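Local coordinates for protein putative sesquiterpene cyclase (Kitasatospora setae, PDB 4MC3) that cyclises farnesyl diphosphate by 1,11-ring closure and adds water to give (2Z,6E)-hedycaryol and diphosphate, with magnesium as cofactor, at residues 171-185 with 210-222. Sequence-based numbering, arbitrary orientation.
Sequences YLDRRMYSVGMPWLW and RRAGALHIALVND. With 28U ((3R,6E)-3,7,11-trimethyldodeca-1,6,10-trien-3-ol), chain B.
Arg175 grips Asp222 side-on, with NE and NH2 both directed at the single oxygen OD1; the NH2 to OD1 bond is 3.0 Å and the guanidinium and carboxylate planes lie only 9° apart. The other oxygen, Asp222 OD2, is met on its syn side by Tyr171 OH at 2.5 Å and also accepts from the backbone of Ala238. Under the guanidinium, Ala218 CB packs against one face, while NH1 reaches back in plane to Ser178 OG. Arg175 gets there with CG anti to the backbone N (chi1 -172°) and a bend at chi2 that folds the chain over Ala218. A leucine in its place would probably leave Asp222 OD1 without its cationic mate.

Further along, Leu215 CD2 nestles against Leu172 and Met176, 3.8 Å from Met176 CB, and Val179 CG2 rests on Ala218 CB. Farther out, the extended Arg211 passes the Met176 sulfur and forms a salt bridge through NH1 to Asp173 OD1 (2.9 Å); a water also bridges Arg211 NH2 and Asp173 OD1. Beyond Gly180, Trp185 enters as a knob among Arg210, Gly213, Ala214 and Ile217, its ring edge turned to the backbone, CH2 3.5 Å from Ala214 N.

The axes of 171-178 and 210-222 cross at 90°; the chain leaves helical geometry by Gly180, which has positive phi and sits at the N-cap of helix 181-188. This is the helix break of class I terpene cyclases, and nerolidol lies beside it, with Ile217 CG2 3.6 Å from its C4. Arg175 probably binds substrate diphosphate, and Asn221, which opens the NSE motif and bonds to His310, probably binds magnesium. Helices 250-282 and 286-309 cover other sides of helix 204-225, and helix 136-160 packs against helix 168-178.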
ATOM      1  N   TYR A 171     -15.024   7.146  -2.150  1.00 19.17           N
ATOM      2  CA  TYR A 171     -14.063   6.859  -1.066  1.00 19.65           C
ATOM      3  C   TYR A 171     -13.265   5.613  -1.387  1.00 20.13           C
ATOM      4  O   TYR A 171     -12.014   5.610  -1.290  1.00 21.80           O
ATOM      5  CB  TYR A 171     -14.738   6.764   0.303  1.00 21.46           C
ATOM      6  CG  TYR A 171     -13.818   6.221   1.407  1.00 21.01           C
ATOM      7  CD1 TYR A 171     -12.813   6.986   1.940  1.00 24.72           C
ATOM      8  CD2 TYR A 171     -13.938   4.923   1.856  1.00 22.97           C
ATOM      9  CE1 TYR A 171     -11.992   6.494   2.920  1.00 25.75           C
ATOM     10  CE2 TYR A 171     -13.125   4.415   2.840  1.00 22.85           C
ATOM     11  CZ  TYR A 171     -12.150   5.218   3.388  1.00 24.31           C
ATOM     12  OH  TYR A 171     -11.296   4.737   4.352  1.00 27.32           O
ATOM     13  N   LEU A 172     -13.927   4.514  -1.771  1.00 20.10           N
ATOM     14  CA  LEU A 172     -13.159   3.285  -2.013  1.00 20.68           C
ATOM     15  C   LEU A 172     -12.193   3.435  -3.202  1.00 21.56           C
ATOM     16  O   LEU A 172     -11.103   2.872  -3.225  1.00 20.63           O
ATOM     17  CB  LEU A 172     -14.066   2.054  -2.226  1.00 22.32           C
ATOM     18  CG  LEU A 172     -15.008   1.683  -1.091  1.00 27.08           C
ATOM     19  CD1 LEU A 172     -15.870   0.460  -1.462  1.00 33.46           C
ATOM     20  CD2 LEU A 172     -14.211   1.395   0.152  1.00 28.01           C
ATOM     21  N   ASP A 173     -12.594   4.208  -4.189  1.00 21.49           N
ATOM     22  CA  ASP A 173     -11.773   4.420  -5.375  1.00 21.74           C
ATOM     23  C   ASP A 173     -10.465   5.088  -4.965  1.00 20.90           C
ATOM     24  O   ASP A 173      -9.414   4.753  -5.551  1.00 24.93           O
ATOM     25  CB  ASP A 173     -12.481   5.317  -6.368  1.00 23.72           C
ATOM     26  CG  ASP A 173     -13.556   4.605  -7.177  1.00 25.99           C
ATOM     27  OD1 ASP A 173     -13.608   3.356  -7.192  1.00 29.43           O
ATOM     28  OD2 ASP A 173     -14.279   5.312  -7.928  1.00 29.18           O
ATOM     29  N   ARG A 174     -10.497   6.011  -4.029  1.00 19.67           N
ATOM     30  CA  ARG A 174      -9.279   6.678  -3.515  1.00 21.21           C
ATOM     31  C   ARG A 174      -8.565   5.887  -2.413  1.00 19.40           C
ATOM     32  O   ARG A 174      -7.292   5.860  -2.352  1.00 19.09           O
ATOM     33  CB  ARG A 174      -9.509   8.112  -3.130  1.00 29.76           C
ATOM     34  CG  ARG A 174     -10.229   8.333  -1.873  1.00 27.65           C
ATOM     35  CD  ARG A 174     -10.230   9.851  -1.583  1.00 34.22           C
ATOM     36  NE  ARG A 174     -11.111  10.064  -0.471  1.00 32.58           N
ATOM     37  CZ  ARG A 174     -12.442  10.215  -0.589  1.00 34.18           C
ATOM     38  NH1 ARG A 174     -13.172  10.367   0.493  1.00 36.44           N
ATOM     39  NH2 ARG A 174     -13.034  10.218  -1.782  1.00 32.65           N
ATOM     40  N   ARG A 175      -9.335   5.158  -1.603  1.00 20.39           N
ATOM     41  CA  ARG A 175      -8.793   4.397  -0.503  1.00 17.64           C
ATOM     42  C   ARG A 175      -7.870   3.269  -0.988  1.00 16.96           C
ATOM     43  O   ARG A 175      -6.902   2.908  -0.302  1.00 18.40           O
ATOM     44  CB  ARG A 175      -9.914   3.824   0.378  1.00 18.39           C
ATOM     45  CG  ARG A 175      -9.446   3.198   1.637  1.00 21.95           C
ATOM     46  CD  ARG A 175      -8.747   4.147   2.553  1.00 22.68           C
ATOM     47  NE  ARG A 175      -8.517   3.541   3.848  1.00 22.77           N
ATOM     48  CZ  ARG A 175      -7.329   3.397   4.420  1.00 23.08           C
ATOM     49  NH1 ARG A 175      -6.205   3.859   3.842  1.00 21.63           N
ATOM     50  NH2 ARG A 175      -7.272   2.778   5.560  1.00 24.61           N
ATOM     51  N   MET A 176      -8.172   2.669  -2.137  1.00 17.53           N
ATOM     52  CA  MET A 176      -7.294   1.614  -2.673  1.00 16.80           C
ATOM     53  C   MET A 176      -5.894   2.168  -2.930  1.00 17.24           C
ATOM     54  O   MET A 176      -4.947   1.406  -2.877  1.00 18.85           O
ATOM     55  CB  MET A 176      -7.821   0.887  -3.884  1.00 23.78           C
ATOM     56  CG  MET A 176      -7.926   1.651  -5.120  1.00 26.22           C
ATOM     57  SD  MET A 176      -8.017   0.551  -6.614  1.00 26.61           S
ATOM     58  CE  MET A 176      -6.424  -0.196  -6.896  1.00 29.59           C
ATOM     59  N   TYR A 177      -5.782   3.452  -3.228  1.00 16.59           N
ATOM     60  CA  TYR A 177      -4.427   4.104  -3.369  1.00 17.90           C
ATOM     61  C   TYR A 177      -3.888   4.672  -2.050  1.00 15.52           C
ATOM     62  O   TYR A 177      -2.672   4.602  -1.807  1.00 17.86           O
ATOM     63  CB  TYR A 177      -4.475   5.148  -4.456  1.00 17.94           C
ATOM     64  CG  TYR A 177      -4.791   4.528  -5.783  1.00 19.62           C
ATOM     65  CD1 TYR A 177      -3.894   3.687  -6.439  1.00 20.73           C
ATOM     66  CD2 TYR A 177      -6.028   4.747  -6.393  1.00 24.47           C
ATOM     67  CE1 TYR A 177      -4.224   3.096  -7.651  1.00 21.38           C
ATOM     68  CE2 TYR A 177      -6.350   4.150  -7.589  1.00 25.72           C
ATOM     69  CZ  TYR A 177      -5.452   3.315  -8.202  1.00 28.64           C
ATOM     70  OH  TYR A 177      -5.746   2.727  -9.418  1.00 28.61           O
ATOM     71  N   SER A 178      -4.706   5.281  -1.184  1.00 17.34           N
ATOM     72  CA  SER A 178      -4.225   5.871   0.075  1.00 18.46           C
ATOM     73  C   SER A 178      -3.676   4.838   1.050  1.00 16.76           C
ATOM     74  O   SER A 178      -2.812   5.166   1.864  1.00 19.00           O
ATOM     75  CB  SER A 178      -5.261   6.765   0.747  1.00 20.69           C
ATOM     76  OG  SER A 178      -6.301   5.980   1.359  1.00 20.18           O
ATOM     77  N   VAL A 179      -4.145   3.583   0.989  1.00 16.69           N
ATOM     78  CA  VAL A 179      -3.594   2.516   1.821  1.00 16.47           C
ATOM     79  C   VAL A 179      -2.173   2.156   1.382  1.00 16.58           C
ATOM     80  O   VAL A 179      -1.487   1.448   2.094  1.00 20.76           O
ATOM     81  CB  VAL A 179      -4.578   1.302   1.820  1.00 18.13           C
ATOM     82  CG1 VAL A 179      -4.586   0.556   0.503  1.00 17.02           C
ATOM     83  CG2 VAL A 179      -4.302   0.374   2.980  1.00 21.06           C
ATOM     84  N   GLY A 180      -1.790   2.554   0.183  1.00 16.82           N
ATOM     85  CA  GLY A 180      -0.410   2.364  -0.290  1.00 17.50           C
ATOM     86  C   GLY A 180      -0.068   1.050  -0.917  1.00 15.70           C
ATOM     87  O   GLY A 180       0.979   0.903  -1.577  1.00 15.10           O
ATOM     88  N   MET A 181      -0.964   0.084  -0.743  1.00 14.97           N
ATOM     89  CA  MET A 181      -0.777  -1.260  -1.275  1.00 15.84           C
ATOM     90  C   MET A 181      -0.234  -1.285  -2.702  1.00 15.62           C
ATOM     91  O   MET A 181       0.779  -1.930  -2.970  1.00 16.45           O
ATOM     92  CB  MET A 181      -2.089  -2.046  -1.204  1.00 18.18           C
ATOM     93  CG  MET A 181      -2.265  -2.845   0.078  1.00 19.59           C
ATOM     94  SD  MET A 181      -0.709  -3.502   0.708  1.00 33.45           S
ATOM     95  CE  MET A 181      -0.556  -2.596   2.246  1.00 13.56           C
ATOM     96  N   PRO A 182      -0.907  -0.597  -3.621  1.00 15.57           N
ATOM     97  CA  PRO A 182      -0.521  -0.679  -5.047  1.00 15.81           C
ATOM     98  C   PRO A 182       0.992  -0.431  -5.281  1.00 15.42           C
ATOM     99  O   PRO A 182       1.641  -1.236  -5.972  1.00 16.60           O
ATOM    100  CB  PRO A 182      -1.415   0.338  -5.708  1.00 17.65           C
ATOM    101  CG  PRO A 182      -2.672   0.232  -4.898  1.00 17.74           C
ATOM    102  CD  PRO A 182      -2.142   0.207  -3.484  1.00 15.92           C
ATOM    103  N   TRP A 183       1.552   0.636  -4.739  1.00 14.90           N
ATOM    104  CA  TRP A 183       2.988   0.865  -4.917  1.00 14.92           C
ATOM    105  C   TRP A 183       3.854  -0.051  -4.094  1.00 14.22           C
ATOM    106  O   TRP A 183       4.954  -0.463  -4.502  1.00 14.65           O
ATOM    107  CB  TRP A 183       3.389   2.335  -4.734  1.00 16.10           C
ATOM    108  CG  TRP A 183       3.210   2.931  -3.414  1.00 14.75           C
ATOM    109  CD1 TRP A 183       2.179   3.702  -3.028  1.00 16.43           C
ATOM    110  CD2 TRP A 183       4.097   2.851  -2.310  1.00 16.11           C
ATOM    111  NE1 TRP A 183       2.353   4.103  -1.729  1.00 16.13           N
ATOM    112  CE2 TRP A 183       3.525   3.568  -1.255  1.00 16.39           C
ATOM    113  CE3 TRP A 183       5.339   2.190  -2.093  1.00 15.95           C
ATOM    114  CZ2 TRP A 183       4.158   3.699  -0.011  1.00 17.22           C
ATOM    115  CZ3 TRP A 183       5.946   2.341  -0.830  1.00 16.04           C
ATOM    116  CH2 TRP A 183       5.351   3.060   0.174  1.00 19.55           C
ATOM    117  N   LEU A 184       3.356  -0.461  -2.909  1.00 14.76           N
ATOM    118  CA  LEU A 184       4.073  -1.447  -2.126  1.00 15.57           C
ATOM    119  C   LEU A 184       4.276  -2.725  -2.869  1.00 13.78           C
ATOM    120  O   LEU A 184       5.350  -3.346  -2.921  1.00 15.60           O
ATOM    121  CB  LEU A 184       3.398  -1.686  -0.746  1.00 16.17           C
ATOM    122  CG  LEU A 184       3.487  -0.489   0.168  1.00 16.79           C
ATOM    123  CD1 LEU A 184       2.472  -0.601   1.310  1.00 18.24           C
ATOM    124  CD2 LEU A 184       4.873  -0.404   0.819  1.00 17.29           C
ATOM    125  N   TRP A 185       3.202  -3.235  -3.459  1.00 14.78           N
ATOM    126  CA  TRP A 185       3.221  -4.479  -4.246  1.00 15.60           C
ATOM    127  C   TRP A 185       4.066  -4.307  -5.511  1.00 14.27           C
ATOM    128  O   TRP A 185       4.767  -5.253  -5.876  1.00 16.20           O
ATOM    129  CB  TRP A 185       1.860  -4.991  -4.604  1.00 17.92           C
ATOM    130  CG  TRP A 185       1.119  -5.542  -3.353  1.00 17.37           C
ATOM    131  CD1 TRP A 185       1.661  -6.162  -2.283  1.00 22.56           C
ATOM    132  CD2 TRP A 185      -0.303  -5.451  -3.087  1.00 16.21           C
ATOM    133  NE1 TRP A 185       0.668  -6.512  -1.378  1.00 23.50           N
ATOM    134  CE2 TRP A 185      -0.539  -6.042  -1.838  1.00 18.97           C
ATOM    135  CE3 TRP A 185      -1.366  -4.892  -3.779  1.00 17.21           C
ATOM    136  CZ2 TRP A 185      -1.843  -6.123  -1.269  1.00 19.01           C
ATOM    137  CZ3 TRP A 185      -2.671  -5.002  -3.241  1.00 19.48           C
ATOM    138  CH2 TRP A 185      -2.873  -5.597  -1.999  1.00 19.26           C
ATOM    139  N   ARG A 210      -5.595  -6.691  -7.283  1.00 20.28           N
ATOM    140  CA  ARG A 210      -4.908  -5.553  -6.654  1.00 19.55           C
ATOM    141  C   ARG A 210      -5.958  -4.678  -5.921  1.00 18.40           C
ATOM    142  O   ARG A 210      -5.764  -4.305  -4.772  1.00 19.10           O
ATOM    143  CB  ARG A 210      -4.171  -4.729  -7.720  1.00 20.56           C
ATOM    144  CG  ARG A 210      -3.459  -3.462  -7.265  1.00 21.70           C
ATOM    145  CD  ARG A 210      -2.776  -2.674  -8.379  1.00 23.46           C
ATOM    146  NE  ARG A 210      -1.762  -3.513  -8.992  1.00 22.73           N
ATOM    147  CZ  ARG A 210      -1.795  -4.049 -10.235  1.00 25.22           C
ATOM    148  NH1 ARG A 210      -2.731  -3.772 -11.099  1.00 27.24           N
ATOM    149  NH2 ARG A 210      -0.808  -4.865 -10.597  1.00 25.16           N
ATOM    150  N   ARG A 211      -7.054  -4.346  -6.578  1.00 18.75           N
ATOM    151  CA  ARG A 211      -8.083  -3.520  -5.962  1.00 18.21           C
ATOM    152  C   ARG A 211      -8.718  -4.193  -4.775  1.00 18.01           C
ATOM    153  O   ARG A 211      -8.837  -3.589  -3.680  1.00 18.77           O
ATOM    154  CB  ARG A 211      -9.155  -3.107  -6.989  1.00 21.38           C
ATOM    155  CG  ARG A 211     -10.338  -2.399  -6.306  1.00 22.39           C
ATOM    156  CD  ARG A 211     -11.370  -1.945  -7.329  1.00 27.73           C
ATOM    157  NE  ARG A 211     -12.572  -1.519  -6.627  1.00 28.95           N
ATOM    158  CZ  ARG A 211     -12.995  -0.272  -6.441  1.00 29.86           C
ATOM    159  NH1 ARG A 211     -12.349   0.767  -6.916  1.00 32.46           N
ATOM    160  NH2 ARG A 211     -14.135  -0.101  -5.783  1.00 32.72           N
ATOM    161  N   ALA A 212      -9.124  -5.453  -4.917  1.00 19.52           N
ATOM    162  CA  ALA A 212      -9.779  -6.137  -3.828  1.00 20.93           C
ATOM    163  C   ALA A 212      -8.877  -6.373  -2.660  1.00 18.99           C
ATOM    164  O   ALA A 212      -9.296  -6.248  -1.484  1.00 19.76           O
ATOM    165  CB  ALA A 212     -10.387  -7.444  -4.310  1.00 23.12           C
ATOM    166  N   GLY A 213      -7.617  -6.741  -2.920  1.00 19.16           N
ATOM    167  CA  GLY A 213      -6.690  -6.941  -1.844  1.00 20.39           C
ATOM    168  C   GLY A 213      -6.437  -5.643  -1.097  1.00 18.50           C
ATOM    169  O   GLY A 213      -6.397  -5.603   0.155  1.00 19.77           O
ATOM    170  N   ALA A 214      -6.248  -4.557  -1.863  1.00 16.96           N
ATOM    171  CA  ALA A 214      -5.979  -3.232  -1.262  1.00 16.27           C
ATOM    172  C   ALA A 214      -7.187  -2.821  -0.403  1.00 16.88           C
ATOM    173  O   ALA A 214      -7.006  -2.280   0.698  1.00 17.71           O
ATOM    174  CB  ALA A 214      -5.656  -2.169  -2.295  1.00 16.85           C
ATOM    175  N   LEU A 215      -8.391  -3.069  -0.888  1.00 16.77           N
ATOM    176  CA  LEU A 215      -9.596  -2.680  -0.178  1.00 18.25           C
ATOM    177  C   LEU A 215      -9.860  -3.568   1.029  1.00 18.81           C
ATOM    178  O   LEU A 215     -10.316  -3.063   2.060  1.00 19.34           O
ATOM    179  CB  LEU A 215     -10.809  -2.618  -1.090  1.00 18.82           C
ATOM    180  CG  LEU A 215     -10.793  -1.421  -2.068  1.00 19.76           C
ATOM    181  CD1 LEU A 215     -12.045  -1.483  -2.942  1.00 22.41           C
ATOM    182  CD2 LEU A 215     -10.614  -0.024  -1.407  1.00 21.08           C
ATOM    183  N   HIS A 216      -9.537  -4.845   0.957  1.00 19.94           N
ATOM    184  CA  HIS A 216      -9.679  -5.698   2.149  1.00 20.45           C
ATOM    185  C   HIS A 216      -8.842  -5.151   3.304  1.00 18.66           C
ATOM    186  O   HIS A 216      -9.320  -4.911   4.420  1.00 20.92           O
ATOM    187  CB  HIS A 216      -9.251  -7.111   1.845  1.00 19.59           C
ATOM    188  CG  HIS A 216      -9.442  -8.068   2.973  1.00 21.63           C
ATOM    189  ND1 HIS A 216      -8.603  -8.123   4.060  1.00 21.48           N
ATOM    190  CD2 HIS A 216     -10.402  -9.010   3.185  1.00 24.36           C
ATOM    191  CE1 HIS A 216      -9.023  -9.081   4.888  1.00 23.11           C
ATOM    192  NE2 HIS A 216     -10.103  -9.635   4.377  1.00 24.76           N
ATOM    193  N   ILE A 217      -7.557  -4.864   3.012  1.00 18.54           N
ATOM    194  CA  ILE A 217      -6.611  -4.350   3.948  1.00 19.67           C
ATOM    195  C   ILE A 217      -7.074  -3.022   4.471  1.00 18.64           C
ATOM    196  O   ILE A 217      -6.990  -2.737   5.679  1.00 21.12           O
ATOM    197  CB  ILE A 217      -5.214  -4.295   3.267  1.00 19.13           C
ATOM    198  CG1 ILE A 217      -4.716  -5.723   2.996  1.00 20.27           C
ATOM    199  CG2 ILE A 217      -4.233  -3.509   4.065  1.00 19.59           C
ATOM    200  CD1 ILE A 217      -3.552  -5.819   2.029  1.00 19.79           C
ATOM    201  N   ALA A 218      -7.470  -2.120   3.576  1.00 17.95           N
ATOM    202  CA  ALA A 218      -7.888  -0.780   3.991  1.00 18.98           C
ATOM    203  C   ALA A 218      -9.132  -0.762   4.826  1.00 18.95           C
ATOM    204  O   ALA A 218      -9.207   0.028   5.800  1.00 20.21           O
ATOM    205  CB  ALA A 218      -8.095   0.114   2.803  1.00 18.19           C
ATOM    206  N   LEU A 219     -10.102  -1.606   4.490  1.00 19.55           N
ATOM    207  CA  LEU A 219     -11.362  -1.623   5.212  1.00 20.17           C
ATOM    208  C   LEU A 219     -11.161  -2.226   6.615  1.00 21.60           C
ATOM    209  O   LEU A 219     -11.776  -1.766   7.592  1.00 22.75           O
ATOM    210  CB  LEU A 219     -12.420  -2.387   4.439  1.00 19.22           C
ATOM    211  CG  LEU A 219     -12.936  -1.666   3.205  1.00 21.36           C
ATOM    212  CD1 LEU A 219     -13.684  -2.588   2.294  1.00 23.10           C
ATOM    213  CD2 LEU A 219     -13.793  -0.467   3.577  1.00 23.41           C
ATOM    214  N   VAL A 220     -10.305  -3.246   6.707  1.00 22.59           N
ATOM    215  CA  VAL A 220      -9.960  -3.786   8.033  1.00 22.90           C
ATOM    216  C   VAL A 220      -9.284  -2.672   8.840  1.00 24.02           C
ATOM    217  O   VAL A 220      -9.633  -2.456  10.017  1.00 26.72           O
ATOM    218  CB  VAL A 220      -9.087  -5.056   7.905  1.00 24.53           C
ATOM    219  CG1 VAL A 220      -8.415  -5.412   9.237  1.00 28.68           C
ATOM    220  CG2 VAL A 220      -9.939  -6.163   7.345  1.00 26.27           C
ATOM    221  N   ASN A 221      -8.324  -1.960   8.240  1.00 22.68           N
ATOM    222  CA  ASN A 221      -7.677  -0.777   8.857  1.00 21.26           C
ATOM    223  C   ASN A 221      -8.731   0.227   9.343  1.00 25.09           C
ATOM    224  O   ASN A 221      -8.635   0.703  10.458  1.00 27.37           O
ATOM    225  CB  ASN A 221      -6.629  -0.125   7.935  1.00 23.73           C
ATOM    226  CG  ASN A 221      -6.020   1.157   8.496  1.00 38.37           C
ATOM    227  OD1 ASN A 221      -6.599   2.240   8.372  1.00 45.89           O
ATOM    228  ND2 ASN A 221      -4.820   1.054   9.070  1.00 41.56           N
ATOM    229  N   ASP A 222      -9.753   0.500   8.540  1.00 23.06           N
ATOM    230  CA  ASP A 222     -10.775   1.478   8.888  1.00 24.56           C
ATOM    231  C   ASP A 222     -11.496   1.038  10.173  1.00 26.13           C
ATOM    232  O   ASP A 222     -11.775   1.857  11.048  1.00 27.82           O
ATOM    233  CB  ASP A 222     -11.800   1.668   7.760  1.00 23.31           C
ATOM    234  CG  ASP A 222     -11.312   2.496   6.607  1.00 24.49           C
ATOM    235  OD1 ASP A 222     -10.141   2.910   6.549  1.00 22.56           O
ATOM    236  OD2 ASP A 222     -12.154   2.749   5.695  1.00 25.03           O
TER
HETATM  237  C4  28U B 401      -1.816  -1.516   5.862  1.00 53.33           C
HETATM  238  C5  28U B 401       0.404  -0.568   6.627  1.00 68.26           C
HETATM  239  C6  28U B 401       1.504  -0.745   5.597  1.00 67.65           C
HETATM  240  C7  28U B 401       2.601   0.257   5.377  1.00 73.52           C
HETATM  241  C8  28U B 401       2.637   1.579   5.702  1.00 79.29           C
HETATM  242  C10 28U B 401       1.616   2.308   6.537  1.00 79.34           C
HETATM  243  C13 28U B 401       0.674   4.699   4.601  1.00 67.65           C
HETATM  244  C15 28U B 401      -0.717   4.730   5.205  1.00 75.54           C
HETATM  245  O16 28U B 401      -1.781   0.465   7.157  1.00 82.13           O
HETATM  246  C3  28U B 401      -1.037  -0.198   6.105  1.00 59.38           C
HETATM  247  C2  28U B 401      -1.085   0.633   4.812  1.00 52.57           C
HETATM  248  C1  28U B 401      -0.522   1.868   4.775  1.00 68.25           C
HETATM  249  C9  28U B 401       3.337   2.566   4.783  1.00 65.02           C
HETATM  250  C11 28U B 401       2.430   3.007   3.587  1.00 62.99           C
HETATM  251  C12 28U B 401       1.057   3.664   3.804  1.00 64.10           C
HETATM  252  C14 28U B 401       1.618   5.626   5.347  1.00 76.42           C
HETATM  253  O   HOH W   1     -16.013   2.036  -5.488  1.00 29.97           O
HETATM  254  O   HOH W   2       0.415  -3.455  -7.370  1.00 22.40           O